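Lipoprotein NlpE (Escherichia coli, PDB 2Z4H) takes part in copper homeostasis, possibly in copper efflux and delivery to copper-dependent enzymes, and is required for efficient binding of stationary-phase cells to hydrophobic surfaces in biofilm formation. Local coordinates at residues S177-F182 against P199-K204. The protein carries 1 engineered substitution. Residues are numbered along the deposited sequence; the frame is centred on the assembly and turned at random.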
ATOM      1  N   SER A 177       2.004  17.503  22.701  1.00 51.59           N
ATOM      2  CA  SER A 177       2.376  17.025  21.377  1.00 51.24           C
ATOM      3  C   SER A 177       3.034  15.681  21.571  1.00 50.44           C
ATOM      4  O   SER A 177       4.140  15.607  22.105  1.00 51.19           O
ATOM      5  CB  SER A 177       3.381  17.971  20.728  1.00 53.45           C
ATOM      6  OG  SER A 177       4.047  17.332  19.648  1.00 55.10           O
ATOM      7  N   VAL A 178       2.370  14.619  21.130  1.00 48.27           N
ATOM      8  CA  VAL A 178       2.922  13.284  21.308  1.00 45.96           C
ATOM      9  C   VAL A 178       2.661  12.383  20.122  1.00 45.97           C
ATOM     10  O   VAL A 178       1.777  12.656  19.311  1.00 47.80           O
ATOM     11  CB  VAL A 178       2.307  12.615  22.550  1.00 44.38           C
ATOM     12  CG1 VAL A 178       0.811  12.509  22.374  1.00 43.35           C
ATOM     13  CG2 VAL A 178       2.914  11.240  22.767  1.00 43.48           C
ATOM     14  N   GLU A 179       3.444  11.319  20.012  1.00 44.60           N
ATOM     15  CA  GLU A 179       3.239  10.361  18.951  1.00 44.92           C
ATOM     16  C   GLU A 179       2.364   9.287  19.578  1.00 45.70           C
ATOM     17  O   GLU A 179       2.535   8.962  20.755  1.00 46.03           O
ATOM     18  CB  GLU A 179       4.564   9.771  18.509  1.00 45.37           C
ATOM     19  CG  GLU A 179       5.369  10.694  17.634  1.00 49.54           C
ATOM     20  CD  GLU A 179       6.636  10.037  17.121  1.00 53.89           C
ATOM     21  OE1 GLU A 179       6.540   8.924  16.548  1.00 56.32           O
ATOM     22  OE2 GLU A 179       7.727  10.629  17.284  1.00 54.12           O
ATOM     23  N   GLY A 180       1.415   8.750  18.819  1.00 45.25           N
ATOM     24  CA  GLY A 180       0.554   7.719  19.367  1.00 45.29           C
ATOM     25  C   GLY A 180      -0.235   6.969  18.320  1.00 45.23           C
ATOM     26  O   GLY A 180      -0.102   7.230  17.137  1.00 46.08           O
ATOM     27  N   HIS A 181      -1.046   6.015  18.751  1.00 46.06           N
ATOM     28  CA  HIS A 181      -1.869   5.248  17.824  1.00 46.64           C
ATOM     29  C   HIS A 181      -3.101   4.763  18.547  1.00 47.24           C
ATOM     30  O   HIS A 181      -3.089   4.597  19.767  1.00 47.22           O
ATOM     31  CB  HIS A 181      -1.110   4.045  17.266  1.00 46.70           C
ATOM     32  CG  HIS A 181      -0.647   3.082  18.309  1.00 46.42           C
ATOM     33  ND1 HIS A 181       0.411   3.348  19.151  1.00 47.53           N
ATOM     34  CD2 HIS A 181      -1.083   1.844  18.636  1.00 46.43           C
ATOM     35  CE1 HIS A 181       0.611   2.315  19.948  1.00 45.60           C
ATOM     36  NE2 HIS A 181      -0.283   1.389  19.656  1.00 46.45           N
ATOM     37  N   PHE A 182      -4.175   4.542  17.805  1.00 47.62           N
ATOM     38  CA  PHE A 182      -5.389   4.076  18.432  1.00 47.80           C
ATOM     39  C   PHE A 182      -5.354   2.568  18.604  1.00 48.86           C
ATOM     40  O   PHE A 182      -4.717   1.847  17.825  1.00 49.17           O
ATOM     41  CB  PHE A 182      -6.595   4.515  17.616  1.00 47.51           C
ATOM     42  CG  PHE A 182      -6.746   6.002  17.545  1.00 48.18           C
ATOM     43  CD1 PHE A 182      -6.307   6.706  16.437  1.00 48.11           C
ATOM     44  CD2 PHE A 182      -7.276   6.709  18.619  1.00 49.44           C
ATOM     45  CE1 PHE A 182      -6.390   8.090  16.396  1.00 47.95           C
ATOM     46  CE2 PHE A 182      -7.363   8.094  18.589  1.00 48.72           C
ATOM     47  CZ  PHE A 182      -6.916   8.785  17.472  1.00 48.08           C
ATOM     48  N   PRO A 199       0.113   6.170  23.541  1.00 39.71           N
ATOM     49  CA  PRO A 199       1.390   6.857  23.279  1.00 39.73           C
ATOM     50  C   PRO A 199       2.548   5.973  22.804  1.00 40.63           C
ATOM     51  O   PRO A 199       2.656   4.824  23.227  1.00 43.43           O
ATOM     52  CB  PRO A 199       1.697   7.511  24.623  1.00 39.15           C
ATOM     53  CG  PRO A 199       1.087   6.557  25.610  1.00 38.23           C
ATOM     54  CD  PRO A 199      -0.244   6.275  24.971  1.00 39.52           C
ATOM     55  N   ASP A 200       3.411   6.500  21.934  1.00 40.51           N
ATOM     56  CA  ASP A 200       4.564   5.736  21.458  1.00 41.40           C
ATOM     57  C   ASP A 200       5.857   6.475  21.750  1.00 42.44           C
ATOM     58  O   ASP A 200       6.947   5.995  21.437  1.00 41.73           O
ATOM     59  CB  ASP A 200       4.480   5.459  19.964  1.00 42.64           C
ATOM     60  CG  ASP A 200       3.332   4.551  19.607  1.00 44.91           C
ATOM     61  OD1 ASP A 200       2.183   5.027  19.701  1.00 47.46           O
ATOM     62  OD2 ASP A 200       3.576   3.375  19.236  1.00 44.38           O
ATOM     63  N   THR A 201       5.728   7.655  22.342  1.00 44.01           N
ATOM     64  CA  THR A 201       6.881   8.470  22.707  1.00 45.98           C
ATOM     65  C   THR A 201       6.483   9.257  23.951  1.00 47.99           C
ATOM     66  O   THR A 201       5.291   9.389  24.242  1.00 48.71           O
ATOM     67  CB  THR A 201       7.232   9.483  21.612  1.00 45.91           C
ATOM     68  OG1 THR A 201       6.227  10.503  21.576  1.00 46.96           O
ATOM     69  CG2 THR A 201       7.298   8.810  20.255  1.00 46.47           C
ATOM     70  N   ALA A 202       7.468   9.782  24.680  1.00 50.41           N
ATOM     71  CA  ALA A 202       7.195  10.566  25.886  1.00 50.24           C
ATOM     72  C   ALA A 202       6.472  11.840  25.508  1.00 52.09           C
ATOM     73  O   ALA A 202       6.316  12.161  24.331  1.00 51.74           O
ATOM     74  CB  ALA A 202       8.478  10.903  26.591  1.00 48.14           C
ATOM     75  N   GLY A 203       6.033  12.585  26.506  1.00 55.15           N
ATOM     76  CA  GLY A 203       5.325  13.808  26.198  1.00 59.62           C
ATOM     77  C   GLY A 203       6.188  14.940  25.666  1.00 61.44           C
ATOM     78  O   GLY A 203       7.332  14.750  25.237  1.00 60.47           O
ATOM     79  N   LYS A 204       5.599  16.130  25.712  1.00 63.23           N
ATOM     80  CA  LYS A 204       6.215  17.374  25.275  1.00 64.30           C
ATOM     81  C   LYS A 204       5.135  18.409  25.557  1.00 65.00           C
ATOM     82  O   LYS A 204       4.422  18.841  24.647  1.00 65.65           O
ATOM     83  CB  LYS A 204       6.519  17.330  23.777  1.00 64.58           C
ATOM     84  CG  LYS A 204       7.589  18.312  23.315  1.00 66.43           C
ATOM     85  CD  LYS A 204       9.006  17.804  23.603  1.00 68.45           C
ATOM     86  CE  LYS A 204       9.361  17.852  25.096  1.00 70.84           C
ATOM     87  NZ  LYS A 204      10.723  17.293  25.400  1.00 70.73           N
TER
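Thr-201 meets strand 174-184 at Glu-179 and Val-178, and its side chain shows how a hydroxyl just past a strand end can accept from a strand N-H, a position where a backbone carbonyl usually serves. Its CB lies 4.1 Å from Glu-179 CB, and there the side chain forks. OG1 is set between its own backbone N and carbonyl carbon (chi1 71°). From there it accepts a nearly straight hydrogen bond from Glu-179 N at 3.3 Å and donates one to Ala-202 O. The other branch, CG2, ends against Glu-179, touching CB and CD, each at 3.4 Å, the two side chains crossing at about a right angle. Val-178 CG2 lies against Thr-201 O and OG1, with Pro-199 CB a little farther off. Replacing Thr-201 by an alanine removes both branches, which would probably leave Glu-179 N without its acceptor and open a gap beside the Glu-179 side chain.

The setting is the C-terminal OB domain, a beta-barrel in which strand 174-184 pairs antiparallel with strands 195-199 and 205-206; the segment 199-204 carries the chain from one of these partners to the other. Gly-180 and Pro-199 form a non-hydrogen-bonded pair, next to which Asp-200 N donates to Glu-179 O at 2.9 Å from above the carbonyl plane.

The Asp-200 side chain turns toward His-181, two residues farther along the strand. OD1 accepts a hydrogen bond from His-181 ND1 on its syn lone pair, in the imidazole plane, while the carboxylate is turned 57° from the ring. At the other end, Ser-177 N makes a weak hydrogen bond of 3.4 Å to Lys-204 O.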